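Local coordinates for hypothetical protein (Bacteroides fragilis, PDB 4JJA) that is of unverified function but probably acts as an exo-beta-N-acetylmuramidase that trims N-acetylmuramic acid from peptidoglycan fragments, at residues S4-G9 / H207-R212; I139-N144 / Y365-D370; N223-Y228 / E295-K300. All blocks are in the same frame, centred on the assembly; numbering follows the deposited sequence.

Contact 1: residues S4-G9 / H207-R212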
loop_
_atom_site.group_PDB
_atom_site.type_symbol
_atom_site.label_atom_id
_atom_site.label_comp_id
_atom_site.label_asym_id
_atom_site.label_seq_id
_atom_site.Cartn_x
_atom_site.Cartn_y
_atom_site.Cartn_z
ATOM N N SER A 4 -22.771 -1.531 12.560
ATOM C CA SER A 4 -23.067 -1.522 11.113
ATOM C C SER A 4 -21.798 -1.159 10.334
ATOM O O SER A 4 -20.687 -1.131 10.898
ATOM C CB SER A 4 -24.274 -0.604 10.795
ATOM O OG SER A 4 -24.281 0.593 11.555
ATOM N N ASP A 5 -21.988 -0.911 9.049
ATOM C CA ASP A 5 -20.932 -0.919 8.054
ATOM C C ASP A 5 -20.059 0.317 8.122
ATOM O O ASP A 5 -20.475 1.373 8.576
ATOM C CB ASP A 5 -21.538 -0.990 6.680
ATOM C CG ASP A 5 -22.230 -2.313 6.430
ATOM O OD1 ASP A 5 -22.031 -3.256 7.246
ATOM O OD2 ASP A 5 -22.961 -2.395 5.429
ATOM N N VAL A 6 -18.828 0.138 7.674
ATOM C CA VAL A 6 -17.903 1.271 7.645
ATOM C C VAL A 6 -18.482 2.398 6.814
ATOM O O VAL A 6 -18.980 2.167 5.730
ATOM C CB VAL A 6 -16.520 0.857 7.080
ATOM C CG1 VAL A 6 -15.668 2.094 6.873
ATOM C CG2 VAL A 6 -15.835 -0.099 8.023
ATOM N N ILE A 7 -18.360 3.617 7.317
ATOM C CA ILE A 7 -18.710 4.806 6.539
ATOM C C ILE A 7 -17.376 5.531 6.307
ATOM O O ILE A 7 -16.756 6.068 7.224
ATOM C CB ILE A 7 -19.714 5.719 7.275
ATOM C CG1 ILE A 7 -20.978 4.971 7.655
ATOM C CG2 ILE A 7 -20.024 6.973 6.468
ATOM C CD1 ILE A 7 -21.927 5.771 8.572
ATOM N N ILE A 8 -16.926 5.538 5.068
ATOM C CA ILE A 8 -15.645 6.156 4.754
ATOM C C ILE A 8 -15.753 7.683 4.865
ATOM O O ILE A 8 -16.851 8.261 4.872
ATOM C CB ILE A 8 -15.128 5.749 3.371
ATOM C CG1 ILE A 8 -16.049 6.254 2.261
ATOM C CG2 ILE A 8 -14.871 4.212 3.296
ATOM C CD1 ILE A 8 -15.477 6.060 0.848
ATOM N N GLY A 9 -14.611 8.352 4.971
ATOM C CA GLY A 9 -14.576 9.796 5.084
ATOM C C GLY A 9 -15.360 10.469 3.948
ATOM O O GLY A 9 -16.083 11.423 4.184
ATOM N N HIS A 207 -9.378 -0.900 14.485
ATOM C CA HIS A 207 -8.245 -1.740 14.031
ATOM C C HIS A 207 -8.432 -3.250 14.214
ATOM O O HIS A 207 -7.473 -4.045 14.136
ATOM C CB HIS A 207 -6.946 -1.252 14.637
ATOM C CG HIS A 207 -6.484 0.041 14.061
ATOM N ND1 HIS A 207 -5.784 0.107 12.871
ATOM C CD2 HIS A 207 -6.649 1.319 14.477
ATOM C CE1 HIS A 207 -5.520 1.376 12.597
ATOM N NE2 HIS A 207 -6.042 2.133 13.548
ATOM N N GLN A 208 -9.667 -3.649 14.449
ATOM C CA GLN A 208 -10.097 -5.043 14.185
ATOM C C GLN A 208 -11.048 -5.231 13.045
ATOM O O GLN A 208 -11.271 -6.379 12.638
ATOM C CB GLN A 208 -10.734 -5.628 15.452
ATOM C CG GLN A 208 -9.737 -5.921 16.517
ATOM C CD GLN A 208 -10.377 -6.570 17.744
ATOM O OE1 GLN A 208 -10.756 -7.735 17.689
ATOM N NE2 GLN A 208 -10.515 -5.822 18.815
ATOM N N THR A 209 -11.596 -4.132 12.498
ATOM C CA THR A 209 -12.530 -4.253 11.428
ATOM C C THR A 209 -11.805 -4.814 10.206
ATOM O O THR A 209 -10.737 -4.315 9.850
ATOM C CB THR A 209 -13.095 -2.898 11.054
ATOM O OG1 THR A 209 -13.679 -2.288 12.194
ATOM C CG2 THR A 209 -14.117 -2.966 9.887
HETATM N N MSE A 210 -12.411 -5.760 9.513
HETATM C CA MSE A 210 -11.880 -6.387 8.312
HETATM C C MSE A 210 -12.616 -5.874 7.106
HETATM O O MSE A 210 -13.475 -6.558 6.540
HETATM C CB MSE A 210 -11.969 -7.911 8.411
HETATM C CG MSE A 210 -11.332 -8.445 9.693
HETATM SE SE MSE A 210 -9.484 -7.941 10.014
HETATM C CE MSE A 210 -8.685 -8.762 8.448
ATOM N N TYR A 211 -12.301 -4.648 6.704
ATOM C CA TYR A 211 -12.914 -4.030 5.554
ATOM C C TYR A 211 -12.476 -4.688 4.292
ATOM O O TYR A 211 -11.283 -4.917 4.093
ATOM C CB TYR A 211 -12.585 -2.564 5.527
ATOM C CG TYR A 211 -13.140 -1.786 4.353
ATOM C CD1 TYR A 211 -14.454 -1.343 4.310
ATOM C CD2 TYR A 211 -12.318 -1.416 3.293
ATOM C CE1 TYR A 211 -14.903 -0.582 3.264
ATOM C CE2 TYR A 211 -12.753 -0.640 2.261
ATOM C CZ TYR A 211 -14.060 -0.198 2.261
ATOM O OH TYR A 211 -14.458 0.586 1.182
ATOM N N ARG A 212 -13.426 -4.920 3.386
ATOM C CA ARG A 212 -13.175 -5.532 2.086
ATOM C C ARG A 212 -13.307 -4.483 0.998
ATOM O O ARG A 212 -14.229 -3.681 1.021
ATOM C CB ARG A 212 -14.164 -6.675 1.856
ATOM C CG ARG A 212 -13.933 -7.788 2.820
ATOM C CD ARG A 212 -14.803 -8.979 2.632
ATOM N NE ARG A 212 -14.484 -9.845 1.554
ATOM C CZ ARG A 212 -13.673 -10.896 1.647
ATOM N NH1 ARG A 212 -13.031 -11.197 2.754
ATOM N NH2 ARG A 212 -13.542 -11.651 0.599
#

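Contact 2: residues I139-N144 / Y365-D370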
loop_
_atom_site.group_PDB
_atom_site.type_symbol
_atom_site.label_atom_id
_atom_site.label_comp_id
_atom_site.label_asym_id
_atom_site.label_seq_id
_atom_site.Cartn_x
_atom_site.Cartn_y
_atom_site.Cartn_z
ATOM N N ILE A 139 -7.635 14.819 4.363
ATOM C CA ILE A 139 -7.618 13.389 4.072
ATOM C C ILE A 139 -9.001 12.818 4.388
ATOM O O ILE A 139 -9.502 12.917 5.522
ATOM C CB ILE A 139 -6.545 12.645 4.886
ATOM C CG1 ILE A 139 -5.155 13.271 4.594
ATOM C CG2 ILE A 139 -6.633 11.107 4.587
ATOM C CD1 ILE A 139 -4.034 12.692 5.415
ATOM N N LEU A 140 -9.641 12.254 3.365
ATOM C CA LEU A 140 -10.936 11.561 3.513
ATOM C C LEU A 140 -10.564 10.117 3.766
ATOM O O LEU A 140 -10.160 9.403 2.825
ATOM C CB LEU A 140 -11.781 11.787 2.259
ATOM C CG LEU A 140 -12.070 13.244 1.940
ATOM C CD1 LEU A 140 -12.874 13.296 0.636
ATOM C CD2 LEU A 140 -12.747 13.994 3.099
ATOM N N ASP A 141 -10.566 9.694 5.021
ATOM C CA ASP A 141 -9.878 8.442 5.326
ATOM C C ASP A 141 -10.638 7.247 4.786
ATOM O O ASP A 141 -11.892 7.268 4.684
ATOM C CB ASP A 141 -9.639 8.305 6.829
ATOM C CG ASP A 141 -8.304 7.708 7.211
ATOM O OD1 ASP A 141 -7.375 7.656 6.388
ATOM O OD2 ASP A 141 -8.207 7.368 8.438
ATOM N N ARG A 142 -9.899 6.204 4.441
ATOM C CA ARG A 142 -10.437 4.907 4.076
ATOM C C ARG A 142 -9.749 3.863 4.936
ATOM O O ARG A 142 -8.636 4.061 5.397
ATOM C CB ARG A 142 -10.259 4.589 2.598
ATOM C CG ARG A 142 -11.084 5.499 1.693
ATOM C CD ARG A 142 -10.954 5.139 0.222
ATOM N NE ARG A 142 -11.711 6.127 -0.568
ATOM C CZ ARG A 142 -12.831 5.905 -1.220
ATOM N NH1 ARG A 142 -13.354 4.684 -1.293
ATOM N NH2 ARG A 142 -13.421 6.916 -1.842
ATOM N N PRO A 143 -10.414 2.731 5.139
ATOM C CA PRO A 143 -9.800 1.677 5.930
ATOM C C PRO A 143 -8.504 1.135 5.376
ATOM O O PRO A 143 -8.285 1.194 4.173
ATOM C CB PRO A 143 -10.872 0.558 5.941
ATOM C CG PRO A 143 -12.140 1.285 5.796
ATOM C CD PRO A 143 -11.805 2.387 4.808
ATOM N N ASN A 144 -7.678 0.614 6.277
ATOM C CA ASN A 144 -6.545 -0.207 5.892
ATOM C C ASN A 144 -7.019 -1.650 5.968
ATOM O O ASN A 144 -7.344 -2.111 7.062
ATOM C CB ASN A 144 -5.385 0.061 6.854
ATOM C CG ASN A 144 -4.154 -0.759 6.550
ATOM O OD1 ASN A 144 -4.205 -1.709 5.754
ATOM N ND2 ASN A 144 -3.053 -0.429 7.247
ATOM N N TYR A 365 -1.022 8.779 17.238
ATOM C CA TYR A 365 -1.477 9.135 15.915
ATOM C C TYR A 365 -2.670 8.309 15.461
ATOM O O TYR A 365 -3.214 8.574 14.364
ATOM C CB TYR A 365 -0.309 9.002 14.942
ATOM C CG TYR A 365 0.899 9.756 15.390
ATOM C CD1 TYR A 365 0.887 11.138 15.500
ATOM C CD2 TYR A 365 2.003 9.086 15.838
ATOM C CE1 TYR A 365 1.950 11.810 15.971
ATOM C CE2 TYR A 365 3.108 9.770 16.283
ATOM C CZ TYR A 365 3.080 11.138 16.354
ATOM O OH TYR A 365 4.166 11.864 16.800
ATOM N N LEU A 366 -3.093 7.325 16.256
ATOM C CA LEU A 366 -4.221 6.508 15.869
ATOM C C LEU A 366 -5.501 7.299 15.983
ATOM O O LEU A 366 -5.668 8.137 16.852
ATOM C CB LEU A 366 -4.332 5.216 16.671
ATOM C CG LEU A 366 -3.125 4.282 16.569
ATOM C CD1 LEU A 366 -3.290 3.027 17.413
ATOM C CD2 LEU A 366 -2.725 3.946 15.089
ATOM N N LEU A 367 -6.404 7.044 15.059
ATOM C CA LEU A 367 -7.700 7.686 14.999
ATOM C C LEU A 367 -8.842 6.749 15.323
ATOM O O LEU A 367 -10.018 7.151 15.391
ATOM C CB LEU A 367 -7.918 8.281 13.613
ATOM C CG LEU A 367 -7.038 9.478 13.246
ATOM C CD1 LEU A 367 -7.137 9.758 11.749
ATOM C CD2 LEU A 367 -7.366 10.687 14.126
ATOM N N TYR A 368 -8.511 5.476 15.514
ATOM C CA TYR A 368 -9.497 4.426 15.721
ATOM C C TYR A 368 -8.990 3.533 16.820
ATOM O O TYR A 368 -7.808 3.484 17.081
ATOM C CB TYR A 368 -9.669 3.568 14.425
ATOM C CG TYR A 368 -9.843 4.456 13.204
ATOM C CD1 TYR A 368 -11.038 5.073 12.953
ATOM C CD2 TYR A 368 -8.823 4.661 12.312
ATOM C CE1 TYR A 368 -11.187 5.904 11.849
ATOM C CE2 TYR A 368 -8.963 5.496 11.229
ATOM C CZ TYR A 368 -10.153 6.099 10.984
ATOM O OH TYR A 368 -10.349 6.937 9.910
ATOM N N GLN A 369 -9.917 2.798 17.421
ATOM C CA GLN A 369 -9.581 1.863 18.465
ATOM C C GLN A 369 -8.465 0.937 18.041
ATOM O O GLN A 369 -8.536 0.334 16.977
ATOM C CB GLN A 369 -10.823 1.036 18.806
ATOM C CG GLN A 369 -10.731 0.052 19.949
ATOM C CD GLN A 369 -11.959 -0.772 19.998
ATOM O OE1 GLN A 369 -13.001 -0.305 20.507
ATOM N NE2 GLN A 369 -11.894 -1.933 19.455
ATOM N N ASP A 370 -7.454 0.822 18.900
ATOM C CA ASP A 370 -6.299 0.010 18.621
ATOM C C ASP A 370 -6.655 -1.465 18.698
ATOM O O ASP A 370 -7.725 -1.853 19.199
ATOM C CB ASP A 370 -5.166 0.400 19.591
ATOM C CG ASP A 370 -3.787 0.063 19.135
ATOM O OD1 ASP A 370 -3.569 -0.519 18.051
ATOM O OD2 ASP A 370 -2.863 0.435 19.896
#

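Contact 3: residues N223-Y228 / E295-K300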
loop_
_atom_site.group_PDB
_atom_site.type_symbol
_atom_site.label_atom_id
_atom_site.label_comp_id
_atom_site.label_asym_id
_atom_site.label_seq_id
_atom_site.Cartn_x
_atom_site.Cartn_y
_atom_site.Cartn_z
ATOM N N ASN A 223 -8.476 -9.592 -5.402
ATOM C CA ASN A 223 -9.379 -10.075 -4.376
ATOM C C ASN A 223 -8.761 -9.923 -2.970
ATOM O O ASN A 223 -7.596 -9.528 -2.824
ATOM C CB ASN A 223 -9.852 -11.515 -4.663
ATOM C CG ASN A 223 -8.716 -12.518 -4.646
ATOM O OD1 ASN A 223 -7.659 -12.229 -4.142
ATOM N ND2 ASN A 223 -8.928 -13.667 -5.209
HETATM N N MSE A 224 -9.552 -10.241 -1.948
HETATM C CA MSE A 224 -9.079 -10.084 -0.615
HETATM C C MSE A 224 -8.029 -11.133 -0.232
HETATM O O MSE A 224 -7.143 -10.844 0.575
HETATM C CB MSE A 224 -10.208 -10.029 0.402
HETATM C CG MSE A 224 -11.106 -8.789 0.224
HETATM SE SE MSE A 224 -10.122 -7.144 0.289
HETATM C CE MSE A 224 -9.453 -7.286 2.086
ATOM N N LYS A 225 -8.078 -12.302 -0.821
ATOM C CA LYS A 225 -7.097 -13.312 -0.571
ATOM C C LYS A 225 -5.697 -12.795 -0.946
ATOM O O LYS A 225 -4.729 -12.938 -0.186
ATOM C CB LYS A 225 -7.400 -14.603 -1.345
ATOM C CG LYS A 225 -6.779 -15.833 -0.773
ATOM C CD LYS A 225 -7.549 -16.322 0.474
ATOM C CE LYS A 225 -8.886 -16.966 0.165
ATOM N NZ LYS A 225 -9.579 -17.116 1.459
ATOM N N ALA A 226 -5.612 -12.179 -2.120
ATOM C CA ALA A 226 -4.347 -11.624 -2.600
ATOM C C ALA A 226 -3.891 -10.535 -1.628
ATOM O O ALA A 226 -2.728 -10.436 -1.300
ATOM C CB ALA A 226 -4.545 -11.044 -3.997
ATOM N N ILE A 227 -4.806 -9.674 -1.184
ATOM C CA ILE A 227 -4.475 -8.544 -0.276
ATOM C C ILE A 227 -3.976 -9.075 1.052
ATOM O O ILE A 227 -3.071 -8.504 1.646
ATOM C CB ILE A 227 -5.671 -7.577 -0.166
ATOM C CG1 ILE A 227 -5.809 -6.849 -1.514
ATOM C CG2 ILE A 227 -5.494 -6.585 1.023
ATOM C CD1 ILE A 227 -7.033 -6.061 -1.695
ATOM N N TYR A 228 -4.590 -10.130 1.564
ATOM C CA TYR A 228 -4.140 -10.687 2.817
ATOM C C TYR A 228 -2.825 -11.442 2.736
ATOM O O TYR A 228 -2.053 -11.467 3.687
ATOM C CB TYR A 228 -5.212 -11.574 3.448
ATOM C CG TYR A 228 -6.496 -10.848 3.820
ATOM C CD1 TYR A 228 -6.471 -9.615 4.491
ATOM C CD2 TYR A 228 -7.724 -11.422 3.618
ATOM C CE1 TYR A 228 -7.621 -8.959 4.883
ATOM C CE2 TYR A 228 -8.904 -10.785 4.013
ATOM C CZ TYR A 228 -8.880 -9.563 4.640
ATOM O OH TYR A 228 -10.037 -8.948 5.031
ATOM N N GLU A 295 -9.191 -16.552 7.727
ATOM C CA GLU A 295 -8.778 -16.722 9.148
ATOM C C GLU A 295 -7.399 -17.295 9.369
ATOM O O GLU A 295 -6.641 -16.829 10.209
ATOM C CB GLU A 295 -9.759 -17.611 9.963
ATOM C CG GLU A 295 -11.056 -16.906 10.345
ATOM C CD GLU A 295 -12.126 -17.137 9.294
ATOM O OE1 GLU A 295 -11.789 -17.669 8.202
ATOM O OE2 GLU A 295 -13.289 -16.801 9.546
ATOM N N GLU A 296 -7.056 -18.326 8.613
ATOM C CA GLU A 296 -5.726 -18.908 8.810
ATOM C C GLU A 296 -4.601 -17.980 8.287
ATOM O O GLU A 296 -3.534 -17.951 8.900
ATOM C CB GLU A 296 -5.568 -20.292 8.271
ATOM C CG GLU A 296 -5.560 -20.473 6.837
ATOM C CD GLU A 296 -5.602 -21.986 6.505
ATOM O OE1 GLU A 296 -4.666 -22.689 6.997
ATOM O OE2 GLU A 296 -6.574 -22.437 5.800
ATOM N N ILE A 297 -4.904 -17.158 7.281
ATOM C CA ILE A 297 -3.916 -16.135 6.806
ATOM C C ILE A 297 -3.745 -15.128 7.967
ATOM O O ILE A 297 -2.616 -14.755 8.321
ATOM C CB ILE A 297 -4.358 -15.527 5.493
ATOM C CG1 ILE A 297 -4.437 -16.600 4.372
ATOM C CG2 ILE A 297 -3.445 -14.359 5.130
ATOM C CD1 ILE A 297 -5.179 -16.216 3.108
ATOM N N TRP A 298 -4.859 -14.660 8.554
ATOM C CA TRP A 298 -4.789 -13.656 9.645
ATOM C C TRP A 298 -4.017 -14.178 10.830
ATOM O O TRP A 298 -3.260 -13.461 11.466
ATOM C CB TRP A 298 -6.201 -13.203 10.088
ATOM C CG TRP A 298 -7.043 -12.659 8.993
ATOM C CD1 TRP A 298 -6.635 -12.114 7.813
ATOM C CD2 TRP A 298 -8.466 -12.648 8.973
ATOM N NE1 TRP A 298 -7.720 -11.781 7.063
ATOM C CE2 TRP A 298 -8.863 -12.064 7.764
ATOM C CE3 TRP A 298 -9.447 -13.002 9.916
ATOM C CZ2 TRP A 298 -10.194 -11.872 7.419
ATOM C CZ3 TRP A 298 -10.777 -12.845 9.549
ATOM C CH2 TRP A 298 -11.144 -12.279 8.320
ATOM N N LYS A 299 -4.164 -15.472 11.128
ATOM C CA LYS A 299 -3.469 -16.013 12.247
ATOM C C LYS A 299 -1.949 -15.883 12.135
ATOM O O LYS A 299 -1.254 -15.628 13.124
ATOM C CB LYS A 299 -3.852 -17.482 12.400
ATOM C CG LYS A 299 -3.279 -18.128 13.662
ATOM C CD LYS A 299 -3.673 -19.625 13.700
ATOM C CE LYS A 299 -2.859 -20.484 12.703
ATOM N NZ LYS A 299 -3.234 -20.352 11.236
ATOM N N LYS A 300 -1.419 -16.039 10.914
ATOM C CA LYS A 300 0.015 -16.121 10.748
ATOM C C LYS A 300 0.688 -14.809 10.393
ATOM O O LYS A 300 1.896 -14.733 10.498
ATOM C CB LYS A 300 0.306 -17.182 9.656
ATOM C CG LYS A 300 -0.086 -18.590 10.171
ATOM C CD LYS A 300 0.451 -19.696 9.316
ATOM C CE LYS A 300 0.073 -21.087 9.824
ATOM N NZ LYS A 300 0.544 -22.183 8.900
#

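Contact 1: residues S4-G9 / H207-R212
The phenol ring of Tyr211 meets Val6 at a slant: Val6 CB lies 4.1 Å from Tyr211 CD1, displaced from the ring plane yet beyond its rim, so this is neither a face-on nor an edge-on approach. On the same side of the plane, Pro143 sits over the face near the root of the ring. Above the hydroxyl, again on this side, lies Ile8, with CG2 at 4.2 Å from Tyr211 OH. The two side chains of Val6 and Tyr211 cross at about a right angle. Tyr211 is extended, its CG opposite the backbone N (chi1 179°), and this reach brings the CD1 side of the ring up to Val6 although the CA atoms of Val6 and Tyr211 are 7.6 Å apart. Val6 turns CG2 to Thr209, where two methyls touch at 3.8 Å (Val6 CG2 to Thr209 CG2). The hydroxyl of Thr209 serves its own loop instead, bonding the backbone N of Thr206. No hydrogen bond spans the two segments, and together they bury 146 Å². The N-terminal arm is pinned by neighbouring polar links, Asp5 O to Asn204 ND2 and Ile7 to Lys203 through the backbone. Chemically the contact is therefore a small apolar seam, which lays the arm before helix 13-20 along the loop after strand 197-200; lacking directional bonds of its own, it probably depends for its exact register on the hydrogen bonds beside it.

Contact 2: residues I139-N144 / Y365-D370
Asp141 reaches toward Tyr368 from the end of strand 136-140, and every step of its side chain can be placed against the phenol. Its CB already stands 3.4 Å from Tyr368 OH, and CG follows at 3.5 Å. The tip makes the bond: Tyr368 OH donates to Asp141 OD2 over 2.6 Å, a short distance. OD2 receives it on the anti lone pair, the one turned away from OD1. OD2 also lies at the ring's edge, 3.4 Å from Tyr368 CE2, and the carboxylate is only 18° from coplanar with the ring, so acid and phenol meet almost flat, reaching out to one another from their two segments. The chi1 of Asp141, -141°, departs from a staggered value, consistent with a group pulled into place by its several partners. OD2 has a further hydrogen bond with Thr175 OG1, while OD1 takes the backbone N of Gly177 at the start of helix 176-185. Tyr368 OH, for its part, is bonded to Cys202 N, so the hydroxyl is held from both roles, giving to the acid and receiving from the backbone. Leu367 flanks the pair: its CB lies 3.8 Å above one face of the Tyr368 ring, toward the rim, and its CD1 comes to 4.2 Å from Asp141 OD2. Since Asp141 directly follows strand 136-140 and Tyr368 belongs to the loop after helix 352-362, the bond fastens the C-terminal tail to the carboxyl end of the parallel, Rossmann-like sheet. With both carboxylate oxygens and the phenol oxygen bonded, a buried polar cluster is satisfied internally, and its many directional bonds should fix both groups against rotation.

Contact 3: residues N223-Y228 / E295-K300
With CG opposite the carbonyl carbon in both (chi1 -63° and -56°), the rings of Tyr228 and Trp298 lean together. Trp298 presents the pyrrole edge of its indole to the Tyr228 face: NE1 stands 3.2 Å above the ring plane, over its centre. The planes are 87° apart and the centroids of the phenol and the five-membered ring are separated by 4.4 Å, a T-shaped pair. Trp298 CZ2 adds a contact of 3.8 Å to Tyr228 CE2. Nearer the backbones, Ile297 packs between the helices; its CG2 touches Tyr228 CB at 3.7 Å, and its CD1 lies 3.5 Å from Lys225 CD. Lys225 bends at chi2 and chi3 to lay its methylenes there, while NZ goes on to Leu292 O and a salt bridge with Asp294. The contact thus sets the start of helix 224-233 against helix 294-300; the axes of segments 224-228 and 295-300 run nearly parallel and approach to 10.5 Å. The first begins with Asn223 as N-cap, OD1 accepting from Ala226 N. His148 makes a second edge-to-face pair with Trp298, and Met210 packs against the same indole. Burying 232 Å² without a hydrogen bond between the segments, this interface is mostly apolar and aromatic; the indole N-H edge, directed at the electron-rich phenol face, probably adds an electrostatic preference for this mutual turn of the rings.

Overall arrangement
Contact 2 is the buried one, and the only one of the three whose segments share a hydrogen bond; contacts 1 and 3 are partly buried and rest on apolar or aromatic packing. Contacts 1 and 2 adjoin, with centres about 10 Å apart: backbone bonds join Gly9 to Asp141 and His207 to Gln369, so arm, strand end, loop and C-terminal tail converge. Contact 3 stands apart from the sheet, pairing two helices, and does not touch contact 2, the nearest atoms being about 7 Å away. Residues 207-212 bridge the two regions, touching both the 139-144 loop and the helix pair.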